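Local coordinates for protein transcriptional regulator, LysR family (Eggerthella lenta, PDB 4PZJ) that probably binds cis-regulatory DNA as a transcription factor of the LysR family, this piece being its N-terminal helix-turn-helix domain, at residues F4-F9 and H35-L39. Where two conformers were deposited one is given. Residues are numbered along the deposited sequence.
Sequences FRVETF and HIAHL
Two alpha-helical segments, 4-9 and 35-39, cross steeply at -108° with axes 9.2 Å apart; the backbones come nearest at Arg5 and His35, whose CA atoms lie 5.2 Å apart. Arg5, which has the largest area covered by the other segment (108 Å²), has chi1 m and chi2 and chi3 t, long enough for its methylenes to pass His35 (Arg5 CD to His35 O 3.7 Å). Chi4 near 100° then turns its planar guanidinium flat onto the equally flat imidazole of His38 (chi1 t), centres 3.3 Å apart and planes at 4°. His35, chi1 m, works through both face and edge: in-plane ND1 donates a hydrogen bond to the short hydroxyl of Thr8 (OG1, 2.7 Å), while one ring face receives the edge of Phe4 in a T-shaped pair, centroids 4.9 Å apart. Deeper in, branched aliphatic side chains fill the crossing: Ile36 CD1 reaches Phe9 CA at 3.6 Å, and Leu39 CD1 meets Phe9 CB at 4.1 Å. Here the first helix packs across helix 29-43, the presumed DNA-recognition helix, in the winged helix-turn-helix fold of LysR-type regulators.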
loop_
_atom_site.group_PDB
_atom_site.type_symbol
_atom_site.label_atom_id
_atom_site.label_comp_id
_atom_site.label_asym_id
_atom_site.label_seq_id
_atom_site.Cartn_x
_atom_site.Cartn_y
_atom_site.Cartn_z
ATOM N N PHE A 4 -7.850 -8.382 11.792
ATOM C CA PHE A 4 -6.987 -8.277 12.956
ATOM C C PHE A 4 -5.560 -7.866 12.595
ATOM O O PHE A 4 -4.949 -7.180 13.384
ATOM C CB PHE A 4 -6.988 -9.535 13.788
ATOM C CG PHE A 4 -6.363 -10.710 13.126
ATOM C CD1 PHE A 4 -7.135 -11.604 12.385
ATOM C CD2 PHE A 4 -5.010 -10.971 13.296
ATOM C CE1 PHE A 4 -6.552 -12.717 11.806
ATOM C CE2 PHE A 4 -4.431 -12.090 12.719
ATOM C CZ PHE A 4 -5.207 -12.956 11.969
ATOM N N ARG A 5 -5.058 -8.274 11.430
ATOM C CA ARG A 5 -3.719 -7.836 10.998
ATOM C C ARG A 5 -3.777 -6.364 10.673
ATOM O O ARG A 5 -2.855 -5.620 11.017
ATOM C CB ARG A 5 -3.179 -8.645 9.832
ATOM C CG ARG A 5 -2.945 -10.097 10.210
ATOM C CD ARG A 5 -2.058 -10.782 9.215
ATOM N NE ARG A 5 -1.819 -12.148 9.623
ATOM C CZ ARG A 5 -2.455 -13.197 9.115
ATOM N NH1 ARG A 5 -3.346 -13.036 8.142
ATOM N NH2 ARG A 5 -2.167 -14.422 9.556
ATOM N N VAL A 6 -4.851 -5.941 10.028
ATOM C CA VAL A 6 -5.061 -4.531 9.710
ATOM C C VAL A 6 -5.108 -3.706 10.988
ATOM O O VAL A 6 -4.416 -2.695 11.099
ATOM C CB VAL A 6 -6.329 -4.343 8.871
ATOM C CG1 VAL A 6 -6.802 -2.892 8.865
ATOM C CG2 VAL A 6 -6.116 -4.931 7.486
ATOM N N GLU A 7 -5.872 -4.154 11.979
ATOM C CA GLU A 7 -5.983 -3.462 13.261
ATOM C C GLU A 7 -4.631 -3.345 13.951
ATOM O O GLU A 7 -4.311 -2.345 14.558
ATOM C CB GLU A 7 -6.958 -4.258 14.167
ATOM C CG GLU A 7 -7.138 -3.729 15.586
ATOM C CD GLU A 7 -7.689 -4.786 16.576
ATOM O OE1 GLU A 7 -7.655 -6.009 16.266
ATOM O OE2 GLU A 7 -8.132 -4.396 17.694
ATOM N N THR A 8 -3.798 -4.388 13.875
ATOM C CA THR A 8 -2.508 -4.321 14.508
ATOM C C THR A 8 -1.643 -3.307 13.780
ATOM O O THR A 8 -0.976 -2.496 14.434
ATOM C CB THR A 8 -1.833 -5.698 14.501
ATOM O OG1 THR A 8 -2.589 -6.575 15.366
ATOM C CG2 THR A 8 -0.458 -5.604 15.037
ATOM N N PHE A 9 -1.676 -3.367 12.455
ATOM C CA PHE A 9 -0.875 -2.418 11.647
ATOM C C PHE A 9 -1.266 -0.979 12.023
ATOM O O PHE A 9 -0.386 -0.128 12.269
ATOM C CB PHE A 9 -1.033 -2.608 10.165
ATOM C CG PHE A 9 -0.534 -1.409 9.369
ATOM C CD1 PHE A 9 0.812 -1.166 9.262
ATOM C CD2 PHE A 9 -1.437 -0.478 8.862
ATOM C CE1 PHE A 9 1.287 -0.050 8.590
ATOM C CE2 PHE A 9 -0.983 0.649 8.182
ATOM C CZ PHE A 9 0.383 0.875 8.079
ATOM N N HIS A 35 1.773 -10.498 13.386
ATOM C CA HIS A 35 0.786 -9.963 12.507
ATOM C C HIS A 35 1.411 -9.105 11.413
ATOM O O HIS A 35 1.085 -9.225 10.257
ATOM C CB HIS A 35 -0.199 -9.078 13.242
ATOM C CG HIS A 35 -1.096 -9.804 14.211
ATOM N ND1 HIS A 35 -1.840 -9.150 15.169
ATOM C CD2 HIS A 35 -1.360 -11.119 14.361
ATOM C CE1 HIS A 35 -2.531 -10.039 15.871
ATOM N NE2 HIS A 35 -2.254 -11.242 15.398
ATOM N N ILE A 36 2.288 -8.186 11.842
ATOM C CA ILE A 36 3.005 -7.315 10.919
ATOM C C ILE A 36 3.879 -8.152 9.977
ATOM O O ILE A 36 3.836 -7.978 8.766
ATOM C CB ILE A 36 3.895 -6.310 11.666
ATOM C CG1 ILE A 36 3.097 -5.396 12.617
ATOM C CG2 ILE A 36 4.702 -5.471 10.688
ATOM C CD1 ILE A 36 1.926 -4.673 11.992
ATOM N N ALA A 37 4.636 -9.084 10.539
ATOM C CA ALA A 37 5.512 -9.931 9.759
ATOM C C ALA A 37 4.746 -10.712 8.672
ATOM O O ALA A 37 5.215 -10.914 7.594
ATOM C CB ALA A 37 6.257 -10.876 10.665
ATOM N N HIS A 38 3.552 -11.198 8.985
ATOM C CA HIS A 38 2.755 -11.856 7.975
ATOM C C HIS A 38 2.404 -10.924 6.794
ATOM O O HIS A 38 2.446 -11.333 5.664
ATOM C CB HIS A 38 1.493 -12.381 8.661
ATOM C CG HIS A 38 0.684 -13.310 7.819
ATOM N ND1 HIS A 38 0.668 -14.673 8.026
ATOM C CD2 HIS A 38 -0.146 -13.076 6.776
ATOM C CE1 HIS A 38 -0.133 -15.240 7.139
ATOM N NE2 HIS A 38 -0.639 -14.292 6.369
ATOM N N LEU A 39 1.982 -9.675 7.062
ATOM C CA LEU A 39 1.680 -8.765 6.000
ATOM C C LEU A 39 2.926 -8.479 5.158
ATOM O O LEU A 39 2.854 -8.429 3.950
ATOM C CB LEU A 39 1.188 -7.418 6.576
ATOM C CG LEU A 39 -0.151 -7.392 7.301
ATOM C CD1 LEU A 39 -0.316 -6.034 7.986
ATOM C CD2 LEU A 39 -1.236 -7.619 6.299
#